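Local coordinates for protein ribonucleoside-diphosphate reductase subunit beta (Bacillus halodurans C-125, PDB 2RCC) that probably serves as the iron-binding small subunit of a class I ribonucleotide reductase, which supplies deoxyribonucleotides for DNA synthesis, at residues Met281-Ser286 with His307-Trp312; Phe197-Arg202 with Pro274-Glu279; Thr20-Gly25 with Glu101-Ser106. One frame throughout, in Å; residues are numbered along the deposited sequence.

Contact 1. Residues Met281-Ser286 with His307-Trp312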
HETATM    1  N   MSE A 281     -30.394  16.286   7.845  1.00 16.54           N
HETATM    2  CA  MSE A 281     -29.106  15.628   7.997  1.00 18.76           C
HETATM    3  C   MSE A 281     -29.239  14.283   8.715  1.00 18.09           C
HETATM    4  O   MSE A 281     -28.589  13.323   8.346  1.00 16.27           O
HETATM    5  CB  MSE A 281     -28.114  16.515   8.790  1.00 20.15           C
HETATM    6  CG  MSE A 281     -26.688  15.943   8.858  1.00 18.88           C
HETATM    7 SE   MSE A 281     -25.808  15.864   7.161  0.75 16.17          SE
HETATM    8  CE  MSE A 281     -24.991  17.631   7.228  1.00 18.76           C
ATOM      9  N   GLU A 282     -30.044  14.238   9.767  1.00 19.02           N
ATOM     10  CA  GLU A 282     -30.237  13.013  10.511  1.00 20.76           C
ATOM     11  C   GLU A 282     -30.888  11.957   9.617  1.00 21.60           C
ATOM     12  O   GLU A 282     -30.446  10.812   9.635  1.00 24.29           O
ATOM     13  CB  GLU A 282     -30.982  13.290  11.829  1.00 21.29           C
ATOM     14  CG  GLU A 282     -30.033  14.050  12.781  1.00 23.57           C
ATOM     15  CD  GLU A 282     -30.582  14.341  14.145  1.00 25.49           C
ATOM     16  OE1 GLU A 282     -31.726  13.984  14.420  1.00 43.65           O
ATOM     17  OE2 GLU A 282     -29.844  14.968  14.939  1.00 31.25           O
ATOM     18  N   THR A 283     -31.867  12.358   8.803  1.00 20.30           N
ATOM     19  CA  THR A 283     -32.509  11.448   7.853  1.00 20.84           C
ATOM     20  C   THR A 283     -31.482  10.955   6.832  1.00 18.21           C
ATOM     21  O   THR A 283     -31.507   9.795   6.473  1.00 17.10           O
ATOM     22  CB  THR A 283     -33.683  12.086   7.141  1.00 18.45           C
ATOM     23  OG1 THR A 283     -34.573  12.631   8.113  1.00 20.48           O
ATOM     24  CG2 THR A 283     -34.456  11.074   6.251  1.00 21.04           C
ATOM     25  N   TYR A 284     -30.609  11.837   6.376  1.00 20.57           N
ATOM     26  CA  TYR A 284     -29.521  11.480   5.452  1.00 21.50           C
ATOM     27  C   TYR A 284     -28.564  10.450   6.073  1.00 21.97           C
ATOM     28  O   TYR A 284     -28.176   9.486   5.409  1.00 19.44           O
ATOM     29  CB  TYR A 284     -28.783  12.749   4.959  1.00 22.62           C
ATOM     30  CG  TYR A 284     -27.508  12.490   4.188  1.00 25.66           C
ATOM     31  CD1 TYR A 284     -27.534  11.865   2.942  1.00 27.48           C
ATOM     32  CD2 TYR A 284     -26.268  12.884   4.699  1.00 24.36           C
ATOM     33  CE1 TYR A 284     -26.340  11.616   2.237  1.00 33.04           C
ATOM     34  CE2 TYR A 284     -25.104  12.654   4.010  1.00 29.51           C
ATOM     35  CZ  TYR A 284     -25.140  12.035   2.780  1.00 27.32           C
ATOM     36  OH  TYR A 284     -23.948  11.820   2.133  1.00 32.88           O
ATOM     37  N   ILE A 285     -28.212  10.624   7.344  1.00 21.49           N
ATOM     38  CA  ILE A 285     -27.375   9.622   8.049  1.00 23.08           C
ATOM     39  C   ILE A 285     -28.106   8.246   8.116  1.00 22.26           C
ATOM     40  O   ILE A 285     -27.475   7.210   7.907  1.00 24.04           O
ATOM     41  CB  ILE A 285     -26.986  10.101   9.467  1.00 23.78           C
ATOM     42  CG1 ILE A 285     -26.089  11.346   9.373  1.00 25.78           C
ATOM     43  CG2 ILE A 285     -26.274   8.967  10.295  1.00 21.88           C
ATOM     44  CD1 ILE A 285     -26.044  12.167  10.669  1.00 21.36           C
ATOM     45  N   SER A 286     -29.410   8.237   8.371  1.00 23.15           N
ATOM     46  CA  SER A 286     -30.206   6.977   8.377  1.00 21.99           C
ATOM     47  C   SER A 286     -30.209   6.303   7.009  1.00 21.30           C
ATOM     48  O   SER A 286     -30.058   5.067   6.891  1.00 20.37           O
ATOM     49  CB  SER A 286     -31.656   7.206   8.810  1.00 23.38           C
ATOM     50  OG  SER A 286     -31.714   7.629  10.155  1.00 22.34           O
ATOM     51  N   HIS A 307     -36.108   7.588   0.846  1.00 44.68           N
ATOM     52  CA  HIS A 307     -35.487   8.654   0.036  1.00 45.53           C
ATOM     53  C   HIS A 307     -34.498   9.498   0.834  1.00 45.57           C
ATOM     54  O   HIS A 307     -34.548   9.543   2.066  1.00 46.59           O
ATOM     55  CB  HIS A 307     -36.570   9.572  -0.539  1.00 46.14           C
ATOM     56  CG  HIS A 307     -37.679   8.837  -1.227  1.00 50.88           C
ATOM     57  ND1 HIS A 307     -37.555   8.315  -2.498  1.00 57.10           N
ATOM     58  CD2 HIS A 307     -38.939   8.542  -0.822  1.00 59.67           C
ATOM     59  CE1 HIS A 307     -38.685   7.721  -2.843  1.00 57.35           C
ATOM     60  NE2 HIS A 307     -39.542   7.847  -1.846  1.00 58.77           N
ATOM     61  N   ASN A 308     -33.598  10.161   0.114  1.00 46.41           N
ATOM     62  CA  ASN A 308     -32.599  11.054   0.704  1.00 45.97           C
ATOM     63  C   ASN A 308     -33.178  12.463   0.641  1.00 46.37           C
ATOM     64  O   ASN A 308     -33.324  12.998  -0.464  1.00 45.98           O
ATOM     65  CB  ASN A 308     -31.278  10.991  -0.071  1.00 45.18           C
ATOM     66  CG  ASN A 308     -30.244  12.003   0.426  1.00 45.13           C
ATOM     67  OD1 ASN A 308     -30.375  12.617   1.494  1.00 46.43           O
ATOM     68  ND2 ASN A 308     -29.204  12.169  -0.354  1.00 42.18           N
ATOM     69  N   PRO A 309     -33.458  13.088   1.814  1.00 46.99           N
ATOM     70  CA  PRO A 309     -34.059  14.418   1.784  1.00 45.30           C
ATOM     71  C   PRO A 309     -33.120  15.564   1.419  1.00 45.68           C
ATOM     72  O   PRO A 309     -33.615  16.612   1.034  1.00 49.90           O
ATOM     73  CB  PRO A 309     -34.601  14.596   3.201  1.00 46.19           C
ATOM     74  CG  PRO A 309     -33.823  13.742   4.029  1.00 46.44           C
ATOM     75  CD  PRO A 309     -33.221  12.646   3.201  1.00 48.15           C
HETATM   76  N   MSE A 310     -31.807  15.396   1.547  1.00 44.62           N
HETATM   77  CA  MSE A 310     -30.859  16.438   1.107  1.00 42.81           C
HETATM   78  C   MSE A 310     -30.582  16.262  -0.365  1.00 41.88           C
HETATM   79  O   MSE A 310     -29.506  15.793  -0.765  1.00 39.12           O
HETATM   80  CB  MSE A 310     -29.574  16.446   1.931  1.00 43.08           C
HETATM   81  CG  MSE A 310     -29.690  17.395   3.095  1.00 39.16           C
HETATM   82 SE   MSE A 310     -28.392  16.964   4.368  0.75 39.15          SE
HETATM   83  CE  MSE A 310     -26.817  16.704   3.282  1.00 46.64           C
ATOM     84  N   LYS A 311     -31.563  16.687  -1.164  1.00 40.24           N
ATOM     85  CA  LYS A 311     -31.528  16.538  -2.621  1.00 40.87           C
ATOM     86  C   LYS A 311     -30.214  17.047  -3.240  1.00 38.50           C
ATOM     87  O   LYS A 311     -29.672  16.408  -4.134  1.00 38.60           O
ATOM     88  CB  LYS A 311     -32.777  17.180  -3.272  1.00 39.10           C
ATOM     89  N   TRP A 312     -29.685  18.156  -2.719  1.00 39.78           N
ATOM     90  CA  TRP A 312     -28.417  18.753  -3.212  1.00 41.06           C
ATOM     91  C   TRP A 312     -27.164  17.885  -3.109  1.00 41.56           C
ATOM     92  O   TRP A 312     -26.197  18.197  -3.780  1.00 47.31           O
ATOM     93  CB  TRP A 312     -28.145  20.142  -2.573  1.00 37.93           C
ATOM     94  CG  TRP A 312     -27.969  20.144  -1.090  1.00 32.70           C
ATOM     95  CD1 TRP A 312     -28.912  20.423  -0.174  1.00 31.03           C
ATOM     96  CD2 TRP A 312     -26.774  19.838  -0.355  1.00 30.42           C
ATOM     97  NE1 TRP A 312     -28.405  20.315   1.089  1.00 31.93           N
ATOM     98  CE2 TRP A 312     -27.087  19.957   1.007  1.00 29.12           C
ATOM     99  CE3 TRP A 312     -25.472  19.490  -0.715  1.00 33.23           C
ATOM    100  CZ2 TRP A 312     -26.152  19.729   2.007  1.00 31.51           C
ATOM    101  CZ3 TRP A 312     -24.552  19.277   0.277  1.00 33.11           C
ATOM    102  CH2 TRP A 312     -24.894  19.394   1.620  1.00 24.67           C
TER

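Contact 2. Residues Phe197-Arg202 with Pro274-Glu279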
ATOM      1  N   PHE A 197     -18.744  20.370   4.036  1.00 17.54           N
ATOM      2  CA  PHE A 197     -17.881  20.900   3.019  1.00 17.19           C
ATOM      3  C   PHE A 197     -18.625  21.067   1.690  1.00 16.77           C
ATOM      4  O   PHE A 197     -18.486  22.103   1.024  1.00 21.24           O
ATOM      5  CB  PHE A 197     -16.610  20.055   2.882  1.00 18.07           C
ATOM      6  CG  PHE A 197     -15.769  20.057   4.120  1.00 16.33           C
ATOM      7  CD1 PHE A 197     -15.187  21.224   4.567  1.00 18.21           C
ATOM      8  CD2 PHE A 197     -15.591  18.917   4.857  1.00 21.15           C
ATOM      9  CE1 PHE A 197     -14.425  21.237   5.712  1.00 17.61           C
ATOM     10  CE2 PHE A 197     -14.824  18.933   6.002  1.00 22.18           C
ATOM     11  CZ  PHE A 197     -14.255  20.093   6.420  1.00 20.53           C
ATOM     12  N   TYR A 198     -19.437  20.071   1.322  1.00 18.38           N
ATOM     13  CA  TYR A 198     -20.205  20.164   0.071  1.00 19.10           C
ATOM     14  C   TYR A 198     -21.261  21.262   0.140  1.00 19.67           C
ATOM     15  O   TYR A 198     -21.556  21.886  -0.889  1.00 18.83           O
ATOM     16  CB  TYR A 198     -20.878  18.829  -0.286  1.00 19.96           C
ATOM     17  CG  TYR A 198     -19.945  17.642  -0.446  1.00 22.62           C
ATOM     18  CD1 TYR A 198     -18.702  17.759  -1.068  1.00 30.98           C
ATOM     19  CD2 TYR A 198     -20.343  16.373  -0.022  1.00 23.32           C
ATOM     20  CE1 TYR A 198     -17.868  16.647  -1.219  1.00 28.51           C
ATOM     21  CE2 TYR A 198     -19.533  15.281  -0.170  1.00 24.54           C
ATOM     22  CZ  TYR A 198     -18.308  15.424  -0.771  1.00 28.34           C
ATOM     23  OH  TYR A 198     -17.536  14.318  -0.906  1.00 28.55           O
ATOM     24  N   ASN A 199     -21.824  21.499   1.336  1.00 16.63           N
ATOM     25  CA  ASN A 199     -22.820  22.570   1.529  1.00 19.15           C
ATOM     26  C   ASN A 199     -22.174  23.917   1.249  1.00 20.88           C
ATOM     27  O   ASN A 199     -22.833  24.824   0.756  1.00 23.71           O
ATOM     28  CB  ASN A 199     -23.411  22.527   2.956  1.00 17.83           C
ATOM     29  CG  ASN A 199     -24.456  23.629   3.218  1.00 19.50           C
ATOM     30  OD1 ASN A 199     -25.472  23.708   2.542  1.00 20.92           O
ATOM     31  ND2 ASN A 199     -24.206  24.451   4.224  1.00 21.68           N
ATOM     32  N   LEU A 200     -20.899  24.084   1.591  1.00 19.56           N
ATOM     33  CA  LEU A 200     -20.192  25.348   1.270  1.00 18.51           C
ATOM     34  C   LEU A 200     -19.984  25.520  -0.228  1.00 19.23           C
ATOM     35  O   LEU A 200     -20.280  26.584  -0.794  1.00 20.73           O
ATOM     36  CB  LEU A 200     -18.830  25.453   2.005  1.00 19.41           C
ATOM     37  CG  LEU A 200     -18.864  25.603   3.535  1.00 17.39           C
ATOM     38  CD1 LEU A 200     -17.474  25.585   4.143  1.00 17.92           C
ATOM     39  CD2 LEU A 200     -19.585  26.899   3.947  1.00 24.51           C
ATOM     40  N   ALA A 201     -19.552  24.449  -0.867  1.00 18.73           N
ATOM     41  CA  ALA A 201     -19.160  24.462  -2.261  1.00 19.53           C
ATOM     42  C   ALA A 201     -20.332  24.566  -3.211  1.00 20.26           C
ATOM     43  O   ALA A 201     -20.183  25.190  -4.246  1.00 18.36           O
ATOM     44  CB  ALA A 201     -18.289  23.254  -2.585  1.00 20.11           C
ATOM     45  N   ARG A 202     -21.507  24.035  -2.844  1.00 19.38           N
ATOM     46  CA  ARG A 202     -22.689  24.166  -3.712  1.00 22.27           C
ATOM     47  C   ARG A 202     -23.112  25.631  -3.800  1.00 22.14           C
ATOM     48  O   ARG A 202     -23.761  26.001  -4.760  1.00 18.93           O
ATOM     49  CB  ARG A 202     -23.840  23.283  -3.236  1.00 23.88           C
ATOM     50  CG  ARG A 202     -24.537  23.787  -1.984  1.00 23.07           C
ATOM     51  CD  ARG A 202     -25.337  22.712  -1.379  1.00 27.38           C
ATOM     52  NE  ARG A 202     -26.122  23.170  -0.244  1.00 27.36           N
ATOM     53  CZ  ARG A 202     -27.300  23.767  -0.336  1.00 23.66           C
ATOM     54  NH1 ARG A 202     -27.881  23.960  -1.514  1.00 28.21           N
ATOM     55  NH2 ARG A 202     -27.912  24.156   0.766  1.00 21.33           N
ATOM     56  N   PRO A 274     -26.042  27.846   8.035  1.00 18.34           N
ATOM     57  CA  PRO A 274     -26.985  28.104   6.975  1.00 18.56           C
ATOM     58  C   PRO A 274     -26.969  26.995   5.906  1.00 19.32           C
ATOM     59  O   PRO A 274     -25.917  26.510   5.522  1.00 17.27           O
ATOM     60  CB  PRO A 274     -26.474  29.432   6.372  1.00 19.42           C
ATOM     61  CG  PRO A 274     -25.778  30.114   7.534  1.00 20.36           C
ATOM     62  CD  PRO A 274     -25.119  28.995   8.246  1.00 18.71           C
ATOM     63  N   GLY A 275     -28.130  26.564   5.478  1.00 19.57           N
ATOM     64  CA  GLY A 275     -28.191  25.530   4.467  1.00 20.03           C
ATOM     65  C   GLY A 275     -28.252  24.106   4.963  1.00 20.24           C
ATOM     66  O   GLY A 275     -28.547  23.249   4.153  1.00 20.19           O
ATOM     67  N   ILE A 276     -28.000  23.862   6.262  1.00 18.50           N
ATOM     68  CA  ILE A 276     -28.057  22.520   6.829  0.50 19.58           C
ATOM     69  C   ILE A 276     -29.191  22.443   7.846  1.00 19.10           C
ATOM     70  O   ILE A 276     -29.125  23.067   8.899  1.00 20.53           O
ATOM     71  CB  ILE A 276     -26.737  22.125   7.514  0.50 20.59           C
ATOM     72  CG1 ILE A 276     -25.540  22.253   6.565  0.50 25.59           C
ATOM     73  CG2 ILE A 276     -26.823  20.689   8.047  0.50 21.77           C
ATOM     74  CD1 ILE A 276     -25.594  21.350   5.362  0.50 26.02           C
ATOM     75  N   ASN A 277     -30.248  21.704   7.513  1.00 17.12           N
ATOM     76  CA  ASN A 277     -31.376  21.484   8.426  1.00 18.12           C
ATOM     77  C   ASN A 277     -30.984  20.221   9.190  1.00 18.33           C
ATOM     78  O   ASN A 277     -30.691  19.190   8.577  1.00 20.31           O
ATOM     79  CB  ASN A 277     -32.708  21.324   7.677  1.00 17.76           C
ATOM     80  CG  ASN A 277     -33.826  20.830   8.574  1.00 19.40           C
ATOM     81  OD1 ASN A 277     -34.006  19.635   8.727  1.00 22.59           O
ATOM     82  ND2 ASN A 277     -34.608  21.755   9.143  1.00 25.87           N
ATOM     83  N   PRO A 278     -30.939  20.288  10.518  1.00 20.27           N
ATOM     84  CA  PRO A 278     -30.532  19.092  11.260  1.00 21.97           C
ATOM     85  C   PRO A 278     -31.433  17.863  11.094  1.00 21.18           C
ATOM     86  O   PRO A 278     -30.914  16.763  11.097  1.00 20.90           O
ATOM     87  CB  PRO A 278     -30.494  19.571  12.712  1.00 24.11           C
ATOM     88  CG  PRO A 278     -31.245  20.817  12.754  1.00 22.91           C
ATOM     89  CD  PRO A 278     -31.200  21.442  11.405  1.00 21.32           C
ATOM     90  N   GLU A 279     -32.745  18.044  10.913  1.00 19.63           N
ATOM     91  CA  GLU A 279     -33.651  16.917  10.722  1.00 19.67           C
ATOM     92  C   GLU A 279     -33.345  16.202   9.371  1.00 19.56           C
ATOM     93  O   GLU A 279     -33.322  14.959   9.283  1.00 18.56           O
ATOM     94  CB  GLU A 279     -35.126  17.365  10.866  1.00 21.16           C
ATOM     95  CG  GLU A 279     -35.532  17.805  12.306  1.00 33.44           C
ATOM     96  CD  GLU A 279     -34.957  19.169  12.797  1.00 44.16           C
ATOM     97  OE1 GLU A 279     -34.560  20.029  11.964  1.00 44.31           O
ATOM     98  OE2 GLU A 279     -34.902  19.379  14.037  1.00 53.52           O
TER

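Contact 3. Residues Thr20-Gly25 with Glu101-Ser106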
ATOM      1  N   THR A  20      -7.213 -20.241  -2.509  1.00 15.86           N
ATOM      2  CA  THR A  20      -8.313 -21.154  -2.261  1.00 18.86           C
ATOM      3  C   THR A  20      -9.239 -20.647  -1.142  1.00 18.72           C
ATOM      4  O   THR A  20     -10.160 -21.347  -0.762  1.00 19.95           O
ATOM      5  CB  THR A  20      -7.826 -22.525  -1.814  1.00 20.34           C
ATOM      6  OG1 THR A  20      -7.165 -22.403  -0.551  1.00 21.08           O
ATOM      7  CG2 THR A  20      -6.880 -23.140  -2.865  1.00 17.99           C
ATOM      8  N   GLY A  21      -9.034 -19.448  -0.605  1.00 17.15           N
ATOM      9  CA  GLY A  21      -9.905 -18.981   0.466  1.00 16.39           C
ATOM     10  C   GLY A  21      -9.382 -17.696   1.038  1.00 15.46           C
ATOM     11  O   GLY A  21      -8.185 -17.493   1.097  1.00 17.23           O
ATOM     12  N   ILE A  22     -10.284 -16.836   1.464  1.00 19.06           N
ATOM     13  CA  ILE A  22      -9.960 -15.511   2.009  1.00 20.28           C
ATOM     14  C   ILE A  22      -9.275 -15.582   3.383  1.00 17.35           C
ATOM     15  O   ILE A  22      -8.381 -14.790   3.650  1.00 17.08           O
ATOM     16  CB  ILE A  22     -11.267 -14.612   2.117  1.00 20.03           C
ATOM     17  CG1 ILE A  22     -11.833 -14.280   0.745  1.00 24.48           C
ATOM     18  CG2 ILE A  22     -10.994 -13.293   2.827  1.00 21.16           C
ATOM     19  CD1 ILE A  22     -13.228 -13.621   0.853  1.00 22.36           C
ATOM     20  N   LEU A  23      -9.712 -16.502   4.246  1.00 15.14           N
ATOM     21  CA  LEU A  23      -9.129 -16.714   5.565  1.00 15.01           C
ATOM     22  C   LEU A  23      -8.820 -18.188   5.716  1.00 15.98           C
ATOM     23  O   LEU A  23      -9.606 -19.021   5.289  1.00 12.62           O
ATOM     24  CB  LEU A  23     -10.094 -16.282   6.669  1.00 16.39           C
ATOM     25  CG  LEU A  23     -10.592 -14.855   6.737  1.00 10.76           C
ATOM     26  CD1 LEU A  23     -11.705 -14.726   7.813  1.00 14.12           C
ATOM     27  CD2 LEU A  23      -9.460 -13.851   6.980  1.00 12.37           C
ATOM     28  N   ASN A  24      -7.689 -18.523   6.325  1.00 18.52           N
ATOM     29  CA  ASN A  24      -7.260 -19.902   6.450  1.00 13.88           C
ATOM     30  C   ASN A  24      -7.239 -20.675   5.107  1.00 16.59           C
ATOM     31  O   ASN A  24      -7.450 -21.866   5.090  1.00 16.32           O
ATOM     32  CB  ASN A  24      -8.071 -20.633   7.560  1.00 18.00           C
ATOM     33  CG  ASN A  24      -7.592 -20.289   8.957  1.00 15.50           C
ATOM     34  OD1 ASN A  24      -6.501 -19.729   9.139  1.00 17.18           O
ATOM     35  ND2 ASN A  24      -8.377 -20.676   9.963  1.00 18.57           N
ATOM     36  N   GLY A  25      -6.901 -20.000   4.000  1.00 13.44           N
ATOM     37  CA  GLY A  25      -6.784 -20.657   2.710  1.00 15.17           C
ATOM     38  C   GLY A  25      -5.326 -20.927   2.409  1.00 16.23           C
ATOM     39  O   GLY A  25      -4.456 -20.751   3.264  1.00 15.82           O
ATOM     40  N   GLU A 101      -3.226  -8.842   7.799  1.00 14.31           N
ATOM     41  CA  GLU A 101      -2.186  -9.883   7.824  1.00 15.29           C
ATOM     42  C   GLU A 101      -2.733 -11.350   7.773  1.00 16.77           C
ATOM     43  O   GLU A 101      -1.988 -12.266   7.507  1.00 13.58           O
ATOM     44  CB  GLU A 101      -1.279  -9.679   9.045  1.00 14.90           C
ATOM     45  CG  GLU A 101       0.078 -10.301   8.888  1.00 21.04           C
ATOM     46  CD  GLU A 101       1.056  -9.939  10.023  1.00 21.17           C
ATOM     47  OE1 GLU A 101       0.637  -9.457  11.101  1.00 26.35           O
ATOM     48  OE2 GLU A 101       2.261 -10.176   9.822  1.00 23.03           O
ATOM     49  N   TYR A 102      -4.028 -11.530   8.014  1.00 14.36           N
ATOM     50  CA  TYR A 102      -4.723 -12.833   7.998  1.00 13.57           C
ATOM     51  C   TYR A 102      -5.418 -13.146   6.685  1.00 15.12           C
ATOM     52  O   TYR A 102      -5.945 -14.241   6.510  1.00 13.44           O
ATOM     53  CB  TYR A 102      -5.717 -12.895   9.171  1.00 15.30           C
ATOM     54  CG  TYR A 102      -5.011 -12.879  10.488  1.00 14.99           C
ATOM     55  CD1 TYR A 102      -4.630 -14.058  11.110  1.00 18.62           C
ATOM     56  CD2 TYR A 102      -4.691 -11.682  11.109  1.00 19.10           C
ATOM     57  CE1 TYR A 102      -3.948 -14.047  12.319  1.00 12.77           C
ATOM     58  CE2 TYR A 102      -4.008 -11.666  12.306  1.00 19.73           C
ATOM     59  CZ  TYR A 102      -3.642 -12.855  12.906  1.00 24.31           C
ATOM     60  OH  TYR A 102      -2.949 -12.838  14.104  1.00 24.26           O
ATOM     61  N   LEU A 103      -5.399 -12.206   5.737  1.00 15.18           N
ATOM     62  CA  LEU A 103      -5.968 -12.473   4.430  1.00 14.89           C
ATOM     63  C   LEU A 103      -5.059 -13.413   3.656  1.00 15.54           C
ATOM     64  O   LEU A 103      -3.924 -13.052   3.337  1.00 16.12           O
ATOM     65  CB  LEU A 103      -6.117 -11.210   3.633  1.00 12.59           C
ATOM     66  CG  LEU A 103      -7.249 -10.277   4.046  1.00 16.59           C
ATOM     67  CD1 LEU A 103      -7.031  -8.893   3.450  1.00 15.24           C
ATOM     68  CD2 LEU A 103      -8.617 -10.838   3.686  1.00 17.20           C
ATOM     69  N   THR A 104      -5.560 -14.585   3.295  1.00 12.26           N
ATOM     70  CA  THR A 104      -4.754 -15.589   2.566  1.00 12.56           C
ATOM     71  C   THR A 104      -5.060 -15.544   1.074  1.00 14.87           C
ATOM     72  O   THR A 104      -5.320 -16.580   0.441  1.00 13.37           O
ATOM     73  CB  THR A 104      -4.974 -16.994   3.181  1.00 15.02           C
ATOM     74  OG1 THR A 104      -6.371 -17.187   3.294  1.00 10.35           O
ATOM     75  CG2 THR A 104      -4.354 -17.103   4.533  1.00 15.53           C
ATOM     76  N   ASP A 105      -5.070 -14.315   0.544  1.00 14.81           N
ATOM     77  CA  ASP A 105      -5.239 -14.028  -0.890  1.00 15.90           C
ATOM     78  C   ASP A 105      -4.297 -12.894  -1.156  1.00 15.68           C
ATOM     79  O   ASP A 105      -4.450 -11.802  -0.548  1.00 14.19           O
ATOM     80  CB  ASP A 105      -6.681 -13.654  -1.243  1.00 14.29           C
ATOM     81  CG  ASP A 105      -6.902 -13.365  -2.746  1.00 17.02           C
ATOM     82  OD1 ASP A 105      -6.181 -12.538  -3.321  1.00 16.94           O
ATOM     83  OD2 ASP A 105      -7.881 -13.884  -3.322  1.00 19.94           O
ATOM     84  N   SER A 106      -3.353 -13.121  -2.071  1.00 15.99           N
ATOM     85  CA  SER A 106      -2.322 -12.134  -2.377  1.00 14.03           C
ATOM     86  C   SER A 106      -2.883 -10.904  -3.060  1.00 13.12           C
ATOM     87  O   SER A 106      -2.335  -9.801  -2.864  1.00 12.63           O
ATOM     88  CB  SER A 106      -1.193 -12.730  -3.214  1.00 12.56           C
ATOM     89  OG  SER A 106      -1.678 -13.289  -4.407  1.00 14.16           O
TER
HETATM   90  O   HOH W   1      -6.265 -16.572   7.851  1.00 20.81           O

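Contact 1. Residues Met281-Ser286 with His307-Trp312
The loop H307-W312 follows helix 278-295 and doubles back against a short length of it, M281-S286, with no hydrogen bond from one segment to the other. H307 leaves the backbone on the side away from the helix and only borders the contact. N308 makes the closest backbone approach, its CA 5.7 Å from the CA of Y284. With CG anti to the backbone N (chi1 175°), the N308 amide lies alongside the Y284 ring, the two groups pointing the same way and their planes 24° apart; N308 OD1 reaches Y284 CD1 obliquely at 3.3 Å. N308 OD1 also accepts from M310 N at 3.1 Å, with the donor above the carbonyl plane. This Asx turn helps hold the amide in its rotation beside the tyrosine. P309 comes next and faces the helix, its CG 3.5 Å from CG2 of T283. T283 offers the proline its carbon side, since its OG1 is hydrogen-bonded to the backbone O of E279, one helical turn earlier. M310, a methionine modelled as selenomethionine at the centre of an inverse gamma turn, crosses Y284 at about a right angle and bends at chi3 to set CE over one face of the ring. Its SE lies 5.2 Å from the centroid of the Y284 ring, 41° off the normal: an oblique Met-aromatic contact. The SE atoms of M310 and M281 are 4.0 Å apart; M281, likewise modelled, curls back through chi2 and chi3 to get there. The Y284 side chain lies about 9 Å from that of E220, probably an iron ligand. Beyond the two segments, M281 packs on A195 of helix 191-202 and F265 of helix 244-268, W312 reaches Y198 and N199, and N308 touches F287 further along helix 278-295.

Contact 2. Residues Phe197-Arg202 with Pro274-Glu279
In the ferritin-like helical bundle of this family, helix 191-202 here meets the loop that leads into helix 278-295, and one asparagine side chain does most of the joining. N199, buried, has CG anti to its backbone N (chi1 180°), which carries the amide straight out to the loop. Its ND2 donates to P274 O at 3.0 Å, a nearly straight bond (161°) with the acceptor in the amide plane. I276 slides past in the opposite direction and presses its terminal methyl on the base of the amide; in the conformer described, one of two, I276 CD1 lies 3.3 Å from N199 CG. R202 starts from the crowded chi1 position (74°) and then runs extended, which brings its guanidinium edge-on to N199 OD1. Two nitrogens share that one oxygen: R202 NE is 2.9 Å from N199 OD1, on a lone pair, and R202 NH2 sits nearly along the C=O axis. The pair pins the amide's orientation, and the arginine's charge would probably polarise it, making ND2 a better donor to the loop. R202 also makes a cation-pi contact with W312. On the loop side, N277 caps the start of helix 278-295 through D280 N. G275 fits by lacking a side chain: a CB there would lie 2.7 Å from N199 OD1 and be jammed against the carbonyl O of P274.

Contact 3. Residues Thr20-Gly25 with Glu101-Ser106
This is a buried loop-to-loop contact held by hydrogen bonds: the N-terminal loop T20-G25 folds over the link E101-S106 between helices 95-100 and 106-133. T104 is its centre. Its OG1, in the crowded position between backbone N and carbonyl carbon (chi1 49°), donates to G21 O at 2.9 Å and accepts from G25 N, also 2.9 Å from T104 OG1. The hydroxyl thus clasps both ends of the G21-G25 turn. T104 N donates to I22 O at 2.9 Å, a nearly straight bond (164°), and the CA of L103 adds a C-H...O contact to the same oxygen. A valine here lacks the hydroxyl that bridges G21 O and G25 N and would probably loosen the turn. G25 itself has little tolerance for bulk, since a CB would clash with G21 O. Beside these bonds, I22 and L103 lie side by side, pointing the same way, with I22 CG2 3.5 Å from L103 CD2. A water accepts from N24 N, and the O of this water is 2.7 Å from Y102 O. D105 OD1, at the N-cap of helix 106-133, accepts from L108 N and is also hydrogen-bonded to the hydroxyl of S107. Around the loops, I22 packs on L234 of helix 207-237 and L108 of helix 106-133, while L23 and L103 both reach F175 of helix 172-187.

Overall arrangement
Contacts 1 and 2 adjoin, their centres 11 Å apart, and share helix 278-295: the touching loop residues of contact 2 lie just before that helix, contact 1 lies on it. They meet through W312, whose CE3 is 3.3 Å from CD of R202, and through M281, which packs on I276. Contact 3 stands on the opposite side of the chain's centre, about 26 Å from either at nearest atoms. Contacts 1 and 2 are partly buried with exposed margins, whereas contact 3 is buried despite involving only loops. Chemistry follows suit: contact 1 is (seleno)methionine, ring and proline packing, contact 2 an arginine-gripped asparagine amide directed at a loop carbonyl, and contact 3 backbone groups joined around a threonine hydroxyl.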